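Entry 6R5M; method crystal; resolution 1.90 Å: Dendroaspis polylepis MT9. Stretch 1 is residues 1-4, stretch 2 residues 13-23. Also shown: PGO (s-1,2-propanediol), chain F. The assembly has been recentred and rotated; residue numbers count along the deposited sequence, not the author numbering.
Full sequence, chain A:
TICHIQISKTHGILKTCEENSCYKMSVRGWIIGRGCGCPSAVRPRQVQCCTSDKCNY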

ATOM      1  N   THR A   1      -4.505 -11.569  -0.396  1.00 31.96           N
ATOM      2  CA  THR A   1      -4.528 -10.665  -1.539  1.00 31.29           C
ATOM      3  C   THR A   1      -3.093 -10.338  -1.979  1.00 34.10           C
ATOM      4  O   THR A   1      -2.212 -10.202  -1.140  1.00 34.63           O
ATOM      5  CB  THR A   1      -5.384  -9.421  -1.203  1.00 37.91           C
ATOM      6  OG1 THR A   1      -6.652  -9.861  -0.723  1.00 39.71           O
ATOM      7  CG2 THR A   1      -5.620  -8.510  -2.405  1.00 34.10           C
ATOM      8  N   ILE A   2      -2.857 -10.252  -3.294  1.00 29.35           N
ATOM      9  CA  ILE A   2      -1.540  -9.889  -3.830  1.00 28.05           C
ATOM     10  C   ILE A   2      -1.466  -8.357  -3.855  1.00 29.31           C
ATOM     11  O   ILE A   2      -2.299  -7.716  -4.491  1.00 28.84           O
ATOM     12  CB  ILE A   2      -1.264 -10.549  -5.218  1.00 30.62           C
ATOM     13  CG1 ILE A   2      -1.185 -12.100  -5.083  1.00 31.86           C
ATOM     14  CG2 ILE A   2       0.016  -9.972  -5.869  1.00 27.89           C
ATOM     15  CD1 ILE A   2      -1.464 -12.885  -6.356  1.00 42.46           C
ATOM     16  N   CYS A   3      -0.492  -7.775  -3.144  1.00 26.13           N
ATOM     17  CA  CYS A   3      -0.338  -6.323  -3.034  1.00 25.05           C
ATOM     18  C   CYS A   3       1.011  -5.844  -3.535  1.00 27.45           C
ATOM     19  O   CYS A   3       2.031  -6.499  -3.280  1.00 26.96           O
ATOM     20  CB  CYS A   3      -0.568  -5.858  -1.592  1.00 25.62           C
ATOM     21  SG  CYS A   3      -2.110  -6.435  -0.830  1.00 29.73           S
ATOM     22  N   HIS A   4       1.030  -4.634  -4.142  1.00 22.92           N
ATOM     23  CA  HIS A   4       2.272  -3.941  -4.534  1.00 22.20           C
ATOM     24  C   HIS A   4       2.988  -3.573  -3.223  1.00 26.00           C
ATOM     25  O   HIS A   4       2.327  -3.176  -2.257  1.00 23.58           O
ATOM     26  CB  HIS A   4       1.964  -2.644  -5.322  1.00 21.60           C
ATOM     27  CG  HIS A   4       1.462  -2.854  -6.721  1.00 24.04           C
ATOM     28  ND1 HIS A   4       2.337  -3.115  -7.775  1.00 25.54           N
ATOM     29  CD2 HIS A   4       0.202  -2.761  -7.214  1.00 24.44           C
ATOM     30  CE1 HIS A   4       1.572  -3.221  -8.857  1.00 24.15           C
ATOM     31  NE2 HIS A   4       0.287  -3.003  -8.571  1.00 24.18           N
ATOM     32  N   ILE A  13       7.788  -5.078  -7.224  1.00 30.73           N
ATOM     33  CA  ILE A  13       7.712  -6.148  -6.224  1.00 28.86           C
ATOM     34  C   ILE A  13       6.300  -6.264  -5.653  1.00 31.06           C
ATOM     35  O   ILE A  13       5.708  -5.260  -5.243  1.00 29.01           O
ATOM     36  CB  ILE A  13       8.812  -6.032  -5.122  1.00 31.13           C
ATOM     37  CG1 ILE A  13      10.247  -5.940  -5.723  1.00 30.87           C
ATOM     38  CG2 ILE A  13       8.704  -7.157  -4.066  1.00 29.81           C
ATOM     39  CD1 ILE A  13      10.715  -7.051  -6.713  1.00 34.79           C
ATOM     40  N   LEU A  14       5.768  -7.499  -5.638  1.00 27.11           N
ATOM     41  CA  LEU A  14       4.452  -7.811  -5.088  1.00 27.35           C
ATOM     42  C   LEU A  14       4.591  -8.844  -3.953  1.00 30.45           C
ATOM     43  O   LEU A  14       5.513  -9.654  -3.970  1.00 29.94           O
ATOM     44  CB  LEU A  14       3.498  -8.362  -6.168  1.00 27.82           C
ATOM     45  CG  LEU A  14       3.408  -7.629  -7.504  1.00 33.09           C
ATOM     46  CD1 LEU A  14       2.852  -8.546  -8.592  1.00 34.17           C
ATOM     47  CD2 LEU A  14       2.539  -6.442  -7.399  1.00 34.40           C
ATOM     48  N   LYS A  15       3.676  -8.812  -2.979  1.00 27.96           N
ATOM     49  CA  LYS A  15       3.654  -9.757  -1.859  1.00 28.39           C
ATOM     50  C   LYS A  15       2.282 -10.402  -1.752  1.00 33.95           C
ATOM     51  O   LYS A  15       1.266  -9.706  -1.843  1.00 33.33           O
ATOM     52  CB  LYS A  15       4.033  -9.039  -0.549  1.00 30.01           C
ATOM     53  CG  LYS A  15       3.969  -9.870   0.724  1.00 40.40           C
ATOM     54  CD  LYS A  15       4.529  -9.116   1.922  1.00 47.68           C
ATOM     55  CE  LYS A  15       4.328  -9.899   3.200  1.00 58.65           C
ATOM     56  NZ  LYS A  15       4.754  -9.129   4.396  1.00 68.99           N
ATOM     57  N   THR A  16       2.256 -11.733  -1.567  1.00 32.26           N
ATOM     58  CA  THR A  16       1.023 -12.492  -1.351  1.00 32.61           C
ATOM     59  C   THR A  16       0.698 -12.314   0.143  1.00 37.20           C
ATOM     60  O   THR A  16       1.364 -12.907   1.004  1.00 36.90           O
ATOM     61  CB  THR A  16       1.197 -13.956  -1.801  1.00 41.91           C
ATOM     62  OG1 THR A  16       1.724 -13.981  -3.130  1.00 42.05           O
ATOM     63  CG2 THR A  16      -0.103 -14.750  -1.744  1.00 43.52           C
ATOM     64  N   CYS A  17      -0.269 -11.432   0.439  1.00 34.32           N
ATOM     65  CA  CYS A  17      -0.681 -11.097   1.810  1.00 34.08           C
ATOM     66  C   CYS A  17      -1.719 -12.059   2.351  1.00 38.57           C
ATOM     67  O   CYS A  17      -2.593 -12.510   1.604  1.00 36.42           O
ATOM     68  CB  CYS A  17      -1.186  -9.657   1.902  1.00 34.36           C
ATOM     69  SG  CYS A  17      -0.163  -8.440   1.034  1.00 38.32           S
ATOM     70  N   GLU A  18      -1.657 -12.311   3.679  1.00 37.74           N
ATOM     71  CA  GLU A  18      -2.636 -13.102   4.424  1.00 39.01           C
ATOM     72  C   GLU A  18      -3.893 -12.243   4.570  1.00 43.20           C
ATOM     73  O   GLU A  18      -5.002 -12.776   4.624  1.00 42.87           O
ATOM     74  CB  GLU A  18      -2.092 -13.450   5.819  1.00 41.02           C
ATOM     75  CG  GLU A  18      -1.194 -14.675   5.847  1.00 56.84           C
ATOM     76  CD  GLU A  18      -0.359 -14.776   7.107  1.00 90.53           C
ATOM     77  OE1 GLU A  18      -0.924 -15.124   8.168  1.00 93.89           O
ATOM     78  OE2 GLU A  18       0.861 -14.499   7.034  1.00 87.65           O
ATOM     79  N   GLU A  19      -3.702 -10.900   4.630  1.00 39.70           N
ATOM     80  CA  GLU A  19      -4.759  -9.890   4.732  1.00 38.75           C
ATOM     81  C   GLU A  19      -5.550  -9.814   3.432  1.00 41.19           C
ATOM     82  O   GLU A  19      -5.008 -10.042   2.352  1.00 38.63           O
ATOM     83  CB  GLU A  19      -4.182  -8.490   5.045  1.00 39.69           C
ATOM     84  CG  GLU A  19      -3.454  -8.366   6.376  1.00 45.45           C
ATOM     85  CD  GLU A  19      -1.955  -8.615   6.336  1.00 59.24           C
ATOM     86  OE1 GLU A  19      -1.459  -9.204   5.349  1.00 54.10           O
ATOM     87  OE2 GLU A  19      -1.271  -8.221   7.305  1.00 54.85           O
ATOM     88  N   ASN A  20      -6.829  -9.440   3.552  1.00 38.85           N
ATOM     89  CA  ASN A  20      -7.739  -9.254   2.437  1.00 38.14           C
ATOM     90  C   ASN A  20      -7.494  -7.903   1.740  1.00 39.04           C
ATOM     91  O   ASN A  20      -7.820  -7.757   0.560  1.00 38.08           O
ATOM     92  CB  ASN A  20      -9.169  -9.329   2.944  1.00 42.31           C
ATOM     93  CG  ASN A  20     -10.193  -9.455   1.865  1.00 76.25           C
ATOM     94  OD1 ASN A  20     -10.079 -10.253   0.921  1.00 72.76           O
ATOM     95  ND2 ASN A  20     -11.240  -8.685   2.012  1.00 71.58           N
ATOM     96  N   SER A  21      -6.888  -6.930   2.453  1.00 33.91           N
ATOM     97  CA  SER A  21      -6.640  -5.592   1.921  1.00 32.98           C
ATOM     98  C   SER A  21      -5.182  -5.256   1.586  1.00 33.53           C
ATOM     99  O   SER A  21      -4.241  -5.882   2.076  1.00 32.83           O
ATOM    100  CB  SER A  21      -7.199  -4.523   2.859  1.00 36.48           C
ATOM    101  OG  SER A  21      -8.564  -4.726   3.177  1.00 45.89           O
ATOM    102  N   CYS A  22      -5.036  -4.259   0.714  1.00 28.23           N
ATOM    103  CA  CYS A  22      -3.789  -3.638   0.272  1.00 27.50           C
ATOM    104  C   CYS A  22      -3.925  -2.169   0.644  1.00 30.85           C
ATOM    105  O   CYS A  22      -5.049  -1.661   0.761  1.00 31.56           O
ATOM    106  CB  CYS A  22      -3.592  -3.783  -1.235  1.00 26.63           C
ATOM    107  SG  CYS A  22      -3.581  -5.480  -1.856  1.00 30.12           S
ATOM    108  N   TYR A  23      -2.799  -1.472   0.773  1.00 25.42           N
ATOM    109  CA  TYR A  23      -2.818  -0.046   1.071  1.00 23.88           C
ATOM    110  C   TYR A  23      -1.746   0.724   0.332  1.00 26.14           C
ATOM    111  O   TYR A  23      -0.724   0.161  -0.067  1.00 26.16           O
ATOM    112  CB  TYR A  23      -2.704   0.216   2.587  1.00 24.26           C
ATOM    113  CG  TYR A  23      -1.294   0.100   3.129  1.00 25.22           C
ATOM    114  CD1 TYR A  23      -0.801  -1.117   3.591  1.00 26.82           C
ATOM    115  CD2 TYR A  23      -0.450   1.209   3.178  1.00 25.43           C
ATOM    116  CE1 TYR A  23       0.495  -1.227   4.091  1.00 27.58           C
ATOM    117  CE2 TYR A  23       0.859   1.099   3.643  1.00 26.07           C
ATOM    118  CZ  TYR A  23       1.324  -0.120   4.104  1.00 33.12           C
ATOM    119  OH  TYR A  23       2.610  -0.226   4.578  1.00 33.49           O
TER
HETATM  120  C1  PGO F 103      -6.838  -6.283   6.418  1.00 56.47           C
HETATM  121  C2  PGO F 103      -8.103  -7.071   6.680  1.00 56.49           C
HETATM  122  C3  PGO F 103      -7.861  -8.550   6.595  1.00 56.00           C
HETATM  123  O1  PGO F 103      -6.207  -5.891   7.635  1.00 56.54           O
HETATM  124  O2  PGO F 103      -9.103  -6.690   5.743  1.00 57.51           O
HETATM  125  O   HOH W   1      -7.495 -12.259   0.805  1.00 60.48           O
HETATM  126  O   HOH W   2       5.158  -3.223  -7.150  1.00 29.53           O

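Residues 2-4 and 14-16 run side by side as two antiparallel strands, their N-to-C directions 153° apart. Cys3 pairs with Lys15 at a hydrogen-bonded position: Cys3 N donates to Lys15 O and Lys15 N to Cys3 O, both at 2.9 Å and both nearly straight. The flanking pairs, Ile2 with Thr16 and His4 with Leu14, are non-hydrogen-bonded, and their CA atoms lie closer, at 4.4 and 4.5 Å. Here the carbonyls also receive CA-H...O contacts, Ile2 CA to Lys15 O at 3.4 Å and Leu14 CA to Cys3 O at 3.3 Å.

The ladder continues at the chain terminus. Cys17 N donates to Thr1 O (2.8 Å), while Thr1 N, a terminal amine with several protons to give, reaches both Cys17 O (2.9 Å) and Glu19 O (3.2 Å). The hydroxyl adds a further tie, as Thr1 OG1 donates to Asn20 O at 2.7 Å; water 1 donates to Thr1 OG1 (3.0 Å) and to Asn20 OD1 (3.3 Å), bridging the two side chains.

Side chains alternate between the sheet's faces. On the face of Ile2, His4, Leu14 and Thr16, branched aliphatic groups pack diagonally, Ile2 CG2 lying 3.8 Å from Leu14 CB. Leu14 CD2 sits over one face of the His4 ring, 3.7 Å from its centroid, a CH-pi contact that suits a methyl group against an aromatic π cloud. The imidazole keeps its polar character, with ND1 of His4 hydrogen-bonded to water 2 at 2.9 Å.

Cys3 points to the other face, where its SG is joined to Cys22 SG by a 2.0 Å disulfide with chi3 of -76°, covalently tying the first strand to the strand beginning at Cys22. Cys17 SG packs 3.4 Å from Cys3 SG in this buried sulfur cluster. Lys15 shares that face, but its extended, all-t chain carries the amine away from the first strand.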